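Local coordinates for glycosyl hydrolase family 2, TIM barrel domain protein (Faecalibacterium prausnitzii A2-165, PDB 6ED2) that probably hydrolyses beta-D-glucuronides, including drug conjugates in the human gut, as a family 2 glycoside hydrolase, at residues A[326-330]-A[331-335]; A[614-617]-A[618-622]. All coordinates share one frame; numbering follows the deposited sequence.

Overall arrangement
Contacts 1 and 2 both belong to the TIM barrel domain, with centres about 29 Å apart and nearest atoms about 18 Å apart. They do not touch. Helix 334-347 relates them: contact 1 leads into its N-terminal end, and the helix of contact 2 packs against Trp346 and Ile347 at its other end. Contact 1 is a buried loop and helix cap that also meets a second subunit. Its chemistry is polar, with a tight turn, stacked opposite charges and water. Contact 2 lies farther from the chain centre on helix 610-621. It combines an aromatic inner face with threonine hydroxyls on an exposed face, and no other subunit touches it.

Contact 1: A[326-330]-A[331-335]; sequences DIRGR and GLDLP
Arg328 reaches across a tight turn to Gly331 and Asp333. Its CB leaves the backbone toward 331-335. A chi1 of 83° tucks CG over the main chain, flanked by N and C; the chain runs on extended at chi2 and bends at chi3. This course lays the side chain along the following residues. CG is 3.6 Å from Gly331 O. CD passes the same carbonyl, 3.3 Å from Gly331 O, and also packs against Asp333 CB. NE continues over Asp333, 3.7 Å from its CB. CZ then lies 3.8 Å from Asp333 CG, with the carboxylate stacked over one face of the guanidinium and the two planes 20° apart. Arg328 NH1 and Asp333 OD1, 3.7 Å apart, form a long salt bridge. OD1 stands off the guanidinium plane and no N-H is aimed at it, so only the charges attract. A water at the guanidinium edge, in its plane, accepts from NH1 and donates to Leu332 O.

The turn itself is type II', from Arg328 to Gly331, in the loop of the TIM barrel that joins strand 312-320 to helix 334-347. Gly331 N donates to Arg328 O at 3.0 Å, from above the carbonyl plane. Gly329 has the positive phi (63°) of the turn's second position. Asp333 is the N-cap of the helix: its side chain caps a backbone N just beyond Pro335, and OD2 bonds Thr336 OG1.

Arg328 NH2 finds its stronger partner in Asp333 OD2 of the second subunit, and the same salt bridge is made in return.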
ATOM      1  N   ASP A 326      -5.533 -15.235   7.750  1.00 27.46           N
ATOM      2  CA  ASP A 326      -6.328 -14.149   8.330  1.00 27.38           C
ATOM      3  C   ASP A 326      -7.500 -14.692   9.143  1.00 23.91           C
ATOM      4  O   ASP A 326      -8.075 -15.735   8.820  1.00 22.50           O
ATOM      5  CB  ASP A 326      -6.858 -13.216   7.237  1.00 27.80           C
ATOM      6  CG  ASP A 326      -5.767 -12.307   6.654  1.00 31.57           C
ATOM      7  OD1 ASP A 326      -4.819 -11.943   7.388  1.00 30.26           O
ATOM      8  OD2 ASP A 326      -5.869 -11.947   5.458  1.00 33.89           O
ATOM      9  N   ILE A 327      -7.802 -14.001  10.242  1.00 23.75           N
ATOM     10  CA  ILE A 327      -8.999 -14.242  11.046  1.00 26.87           C
ATOM     11  C   ILE A 327      -8.910 -15.514  11.891  1.00 22.27           C
ATOM     12  O   ILE A 327      -9.115 -15.466  13.111  1.00 26.16           O
ATOM     13  CB  ILE A 327     -10.259 -14.256  10.153  1.00 27.64           C
ATOM     14  CG1 ILE A 327     -10.389 -12.908   9.423  1.00 26.66           C
ATOM     15  CG2 ILE A 327     -11.486 -14.570  10.989  1.00 23.92           C
ATOM     16  CD1 ILE A 327     -11.671 -12.737   8.624  1.00 30.07           C
ATOM     17  N   ARG A 328      -8.618 -16.655  11.271  1.00 24.30           N
ATOM     18  CA  ARG A 328      -8.766 -17.948  11.946  1.00 25.59           C
ATOM     19  C   ARG A 328      -7.515 -18.422  12.696  1.00 25.62           C
ATOM     20  O   ARG A 328      -7.548 -19.503  13.302  1.00 25.62           O
ATOM     21  CB  ARG A 328      -9.169 -19.030  10.933  1.00 25.16           C
ATOM     22  CG  ARG A 328      -7.989 -19.641  10.164  1.00 24.81           C
ATOM     23  CD  ARG A 328      -8.460 -20.337   8.865  1.00 26.39           C
ATOM     24  NE  ARG A 328      -9.187 -19.392   8.029  1.00 27.86           N
ATOM     25  CZ  ARG A 328     -10.512 -19.351   7.920  1.00 30.14           C
ATOM     26  NH1 ARG A 328     -11.276 -20.237   8.564  1.00 23.40           N
ATOM     27  NH2 ARG A 328     -11.072 -18.426   7.151  1.00 30.30           N
ATOM     28  N   GLY A 329      -6.423 -17.669  12.672  1.00 24.58           N
ATOM     29  CA  GLY A 329      -5.207 -18.135  13.336  1.00 24.25           C
ATOM     30  C   GLY A 329      -4.685 -19.402  12.698  1.00 22.14           C
ATOM     31  O   GLY A 329      -4.420 -19.439  11.494  1.00 25.04           O
ATOM     32  N   ARG A 330      -4.553 -20.477  13.480  1.00 21.05           N
ATOM     33  CA  ARG A 330      -4.075 -21.754  12.949  1.00 26.33           C
ATOM     34  C   ARG A 330      -5.213 -22.704  12.599  1.00 28.14           C
ATOM     35  O   ARG A 330      -4.957 -23.876  12.295  1.00 29.56           O
ATOM     36  CB  ARG A 330      -3.120 -22.442  13.934  1.00 23.81           C
ATOM     37  CG  ARG A 330      -2.056 -21.517  14.490  1.00 24.31           C
ATOM     38  CD  ARG A 330      -0.679 -22.189  14.749  1.00 23.46           C
ATOM     39  NE  ARG A 330       0.176 -21.164  15.354  1.00 24.40           N
ATOM     40  CZ  ARG A 330       0.798 -20.217  14.656  1.00 26.39           C
ATOM     41  NH1 ARG A 330       0.706 -20.187  13.330  1.00 20.96           N
ATOM     42  NH2 ARG A 330       1.499 -19.288  15.284  1.00 29.68           N
ATOM     43  N   GLY A 331      -6.451 -22.219  12.611  1.00 23.64           N
ATOM     44  CA  GLY A 331      -7.578 -23.075  12.277  1.00 24.12           C
ATOM     45  C   GLY A 331      -7.439 -23.686  10.895  1.00 23.17           C
ATOM     46  O   GLY A 331      -6.953 -23.053   9.954  1.00 25.24           O
ATOM     47  N   LEU A 332      -7.852 -24.945  10.786  1.00 22.72           N
ATOM     48  CA  LEU A 332      -7.853 -25.627   9.506  1.00 24.12           C
ATOM     49  C   LEU A 332      -8.895 -24.974   8.602  1.00 30.71           C
ATOM     50  O   LEU A 332     -10.012 -24.677   9.039  1.00 25.86           O
ATOM     51  CB  LEU A 332      -8.161 -27.119   9.696  1.00 21.06           C
ATOM     52  CG  LEU A 332      -8.289 -27.912   8.383  1.00 28.26           C
ATOM     53  CD1 LEU A 332      -6.948 -27.978   7.648  1.00 20.34           C
ATOM     54  CD2 LEU A 332      -8.833 -29.330   8.617  1.00 26.98           C
ATOM     55  N   ASP A 333      -8.515 -24.721   7.356  1.00 28.26           N
ATOM     56  CA  ASP A 333      -9.420 -24.169   6.355  1.00 21.37           C
ATOM     57  C   ASP A 333      -9.075 -24.834   5.032  1.00 26.59           C
ATOM     58  O   ASP A 333      -8.065 -24.491   4.408  1.00 28.09           O
ATOM     59  CB  ASP A 333      -9.306 -22.660   6.249  1.00 28.25           C
ATOM     60  CG  ASP A 333     -10.330 -22.080   5.287  1.00 31.30           C
ATOM     61  OD1 ASP A 333     -11.548 -22.265   5.540  1.00 27.70           O
ATOM     62  OD2 ASP A 333      -9.916 -21.451   4.287  1.00 33.45           O
ATOM     63  N   LEU A 334      -9.915 -25.780   4.614  1.00 23.16           N
ATOM     64  CA  LEU A 334      -9.653 -26.491   3.372  1.00 21.18           C
ATOM     65  C   LEU A 334      -9.597 -25.587   2.141  1.00 27.71           C
ATOM     66  O   LEU A 334      -8.836 -25.915   1.212  1.00 27.01           O
ATOM     67  CB  LEU A 334     -10.704 -27.592   3.199  1.00 23.63           C
ATOM     68  CG  LEU A 334     -10.619 -28.658   4.292  1.00 30.98           C
ATOM     69  CD1 LEU A 334     -11.658 -29.775   4.093  1.00 21.60           C
ATOM     70  CD2 LEU A 334      -9.194 -29.227   4.348  1.00 26.76           C
ATOM     71  N   PRO A 335     -10.364 -24.497   2.031  1.00 25.22           N
ATOM     72  CA  PRO A 335     -10.151 -23.626   0.859  1.00 26.95           C
ATOM     73  C   PRO A 335      -8.759 -23.023   0.831  1.00 25.21           C
ATOM     74  O   PRO A 335      -8.113 -23.024  -0.226  1.00 20.54           O
ATOM     75  CB  PRO A 335     -11.257 -22.566   1.003  1.00 26.51           C
ATOM     76  CG  PRO A 335     -12.370 -23.331   1.688  1.00 27.69           C
ATOM     77  CD  PRO A 335     -11.614 -24.159   2.735  1.00 21.94           C
TER
HETATM   78  O   HOH W   1     -10.619 -22.515  10.642  1.00 28.93           O
HETATM   79  O   HOH W   2      -4.879 -21.335   9.665  1.00 22.72           O

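Contact 2: A[614-617]-A[618-622]; sequences LFRK and RWTTL
Helix 610-621 follows the eighth parallel strand of the TIM barrel, 574-580, and packs against helices 554-570 and 334-347. Within it Phe615 and Trp619 lie side by side and point the same way. The four-residue spacing puts both on one face of the helix. In each, CG is anti to the carbonyl carbon (chi1 -86° in Phe615), which lets the side chains run alongside each other. Phe615 CD1 lies over one face of the indole, offset toward the rim, 3.3 Å from Trp619 CZ2. The planes meet obliquely at 43°, with the centroids of the Phe615 ring and the Trp619 six-membered ring 4.6 Å apart. Phe615 CB adds a CH-pi contact over the face of that ring. The main chains of the pair are bonded too, Trp619 N donating to Phe615 O at 2.6 Å.

On the exposed face two threonine hydroxyls fold back on the helix. A chi1 of 66° turns the Thr620 hydroxyl back along the helix, and OG1 donates to Arg616 O at 2.6 Å. That carbonyl also takes the Thr620 N-H. Thr621 OG1 likewise donates to Lys617 O at 2.6 Å, beside a weak bond from Thr621 N.

Glu577 of strand 574-580 takes one neutral N-H donor, Trp619 NE1, and one cationic partner, Arg618 NH2. Asp569 is a second acidic partner of Arg618. The Phe615 contact on the indole face and the NE1 bond together probably restrict the indole's rotation, while the hydroxyls give the carbonyls of Arg616 and Lys617 extra donors near the end of the helix.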
ATOM      1  N   LEU A 614      10.610 -14.933  -9.291  1.00 28.02           N
ATOM      2  CA  LEU A 614      11.982 -15.429  -9.304  1.00 28.57           C
ATOM      3  C   LEU A 614      12.012 -16.932  -9.035  1.00 28.09           C
ATOM      4  O   LEU A 614      12.641 -17.695  -9.780  1.00 26.63           O
ATOM      5  CB  LEU A 614      12.824 -14.660  -8.287  1.00 29.69           C
ATOM      6  CG  LEU A 614      14.327 -14.958  -8.171  1.00 29.70           C
ATOM      7  CD1 LEU A 614      15.047 -13.763  -7.544  1.00 29.45           C
ATOM      8  CD2 LEU A 614      14.562 -16.200  -7.322  1.00 30.16           C
ATOM      9  N   PHE A 615      11.297 -17.384  -7.999  1.00 22.52           N
ATOM     10  CA  PHE A 615      11.351 -18.799  -7.649  1.00 25.51           C
ATOM     11  C   PHE A 615      10.682 -19.656  -8.709  1.00 31.39           C
ATOM     12  O   PHE A 615      11.154 -20.759  -9.001  1.00 29.22           O
ATOM     13  CB  PHE A 615      10.707 -19.046  -6.287  1.00 27.43           C
ATOM     14  CG  PHE A 615      11.643 -18.842  -5.131  1.00 24.38           C
ATOM     15  CD1 PHE A 615      12.722 -19.700  -4.932  1.00 25.50           C
ATOM     16  CD2 PHE A 615      11.458 -17.781  -4.247  1.00 23.82           C
ATOM     17  CE1 PHE A 615      13.599 -19.512  -3.856  1.00 24.85           C
ATOM     18  CE2 PHE A 615      12.332 -17.584  -3.162  1.00 26.56           C
ATOM     19  CZ  PHE A 615      13.399 -18.448  -2.977  1.00 25.36           C
ATOM     20  N   ARG A 616       9.582 -19.168  -9.295  1.00 30.75           N
ATOM     21  CA  ARG A 616       8.882 -19.949 -10.310  1.00 27.32           C
ATOM     22  C   ARG A 616       9.786 -20.220 -11.503  1.00 30.13           C
ATOM     23  O   ARG A 616       9.854 -21.347 -12.007  1.00 32.00           O
ATOM     24  CB  ARG A 616       7.610 -19.223 -10.767  1.00 26.70           C
ATOM     25  CG  ARG A 616       6.897 -19.923 -11.905  1.00 23.08           C
ATOM     26  CD  ARG A 616       5.521 -19.344 -12.136  1.00 31.52           C
ATOM     27  NE  ARG A 616       4.652 -20.297 -12.817  1.00 34.80           N
ATOM     28  CZ  ARG A 616       4.105 -20.085 -14.015  1.00 41.81           C
ATOM     29  NH1 ARG A 616       4.330 -18.946 -14.666  1.00 35.61           N
ATOM     30  NH2 ARG A 616       3.329 -21.011 -14.559  1.00 32.38           N
ATOM     31  N   LYS A 617      10.473 -19.184 -11.987  1.00 28.44           N
ATOM     32  CA  LYS A 617      11.389 -19.385 -13.101  1.00 28.87           C
ATOM     33  C   LYS A 617      12.519 -20.328 -12.711  1.00 33.73           C
ATOM     34  O   LYS A 617      12.879 -21.229 -13.478  1.00 34.93           O
ATOM     35  CB  LYS A 617      11.943 -18.046 -13.583  1.00 31.27           C
ATOM     36  CG  LYS A 617      13.016 -18.215 -14.670  1.00 46.24           C
ATOM     37  CD  LYS A 617      13.379 -16.876 -15.332  1.00 61.32           C
ATOM     38  CE  LYS A 617      14.694 -16.935 -16.126  1.00 54.98           C
ATOM     39  NZ  LYS A 617      15.292 -15.564 -16.313  1.00 55.91           N
ATOM     40  N   ARG A 618      13.084 -20.148 -11.516  1.00 28.42           N
ATOM     41  CA  ARG A 618      14.186 -21.008 -11.097  1.00 31.76           C
ATOM     42  C   ARG A 618      13.721 -22.449 -10.886  1.00 30.49           C
ATOM     43  O   ARG A 618      14.302 -23.388 -11.445  1.00 31.85           O
ATOM     44  CB  ARG A 618      14.830 -20.451  -9.822  1.00 30.39           C
ATOM     45  CG  ARG A 618      15.924 -21.344  -9.230  1.00 27.49           C
ATOM     46  CD  ARG A 618      16.583 -20.675  -8.015  1.00 31.67           C
ATOM     47  NE  ARG A 618      17.358 -21.622  -7.224  1.00 26.65           N
ATOM     48  CZ  ARG A 618      18.631 -21.937  -7.474  1.00 29.21           C
ATOM     49  NH1 ARG A 618      19.272 -21.373  -8.497  1.00 21.89           N
ATOM     50  NH2 ARG A 618      19.265 -22.815  -6.702  1.00 27.83           N
ATOM     51  N   TRP A 619      12.658 -22.639 -10.101  1.00 30.62           N
ATOM     52  CA  TRP A 619      12.288 -23.981  -9.666  1.00 28.20           C
ATOM     53  C   TRP A 619      11.745 -24.822 -10.811  1.00 30.86           C
ATOM     54  O   TRP A 619      11.927 -26.042 -10.811  1.00 30.57           O
ATOM     55  CB  TRP A 619      11.267 -23.899  -8.535  1.00 26.46           C
ATOM     56  CG  TRP A 619      11.883 -23.568  -7.213  1.00 26.94           C
ATOM     57  CD1 TRP A 619      13.218 -23.541  -6.910  1.00 27.34           C
ATOM     58  CD2 TRP A 619      11.192 -23.221  -6.012  1.00 27.76           C
ATOM     59  NE1 TRP A 619      13.399 -23.197  -5.588  1.00 22.76           N
ATOM     60  CE2 TRP A 619      12.168 -23.000  -5.016  1.00 27.04           C
ATOM     61  CE3 TRP A 619       9.836 -23.075  -5.677  1.00 26.95           C
ATOM     62  CZ2 TRP A 619      11.833 -22.646  -3.708  1.00 21.11           C
ATOM     63  CZ3 TRP A 619       9.512 -22.717  -4.386  1.00 23.13           C
ATOM     64  CH2 TRP A 619      10.509 -22.500  -3.420  1.00 25.02           C
ATOM     65  N   THR A 620      11.064 -24.204 -11.778  1.00 30.37           N
ATOM     66  CA  THR A 620      10.586 -24.930 -12.949  1.00 34.41           C
ATOM     67  C   THR A 620      11.658 -25.090 -14.011  1.00 34.20           C
ATOM     68  O   THR A 620      11.477 -25.889 -14.928  1.00 39.94           O
ATOM     69  CB  THR A 620       9.368 -24.233 -13.576  1.00 36.08           C
ATOM     70  OG1 THR A 620       9.761 -22.961 -14.100  1.00 32.35           O
ATOM     71  CG2 THR A 620       8.241 -24.053 -12.544  1.00 27.12           C
ATOM     72  N   THR A 621      12.760 -24.356 -13.906  1.00 35.28           N
ATOM     73  CA  THR A 621      13.888 -24.536 -14.810  1.00 36.48           C
ATOM     74  C   THR A 621      14.879 -25.578 -14.297  1.00 38.61           C
ATOM     75  O   THR A 621      15.404 -26.367 -15.090  1.00 37.64           O
ATOM     76  CB  THR A 621      14.597 -23.194 -15.029  1.00 35.66           C
ATOM     77  OG1 THR A 621      13.716 -22.313 -15.733  1.00 41.66           O
ATOM     78  CG2 THR A 621      15.869 -23.375 -15.836  1.00 41.97           C
ATOM     79  N   LEU A 622      15.149 -25.606 -12.991  1.00 34.47           N
ATOM     80  CA  LEU A 622      16.036 -26.632 -12.446  1.00 33.72           C
ATOM     81  C   LEU A 622      15.451 -28.022 -12.697  1.00 34.31           C
ATOM     82  O   LEU A 622      14.271 -28.259 -12.386  1.00 34.51           O
ATOM     83  CB  LEU A 622      16.245 -26.436 -10.947  1.00 30.70           C
ATOM     84  CG  LEU A 622      16.938 -25.157 -10.486  1.00 32.54           C
ATOM     85  CD1 LEU A 622      17.012 -25.110  -8.963  1.00 32.43           C
ATOM     86  CD2 LEU A 622      18.336 -25.069 -11.095  1.00 31.24           C
TER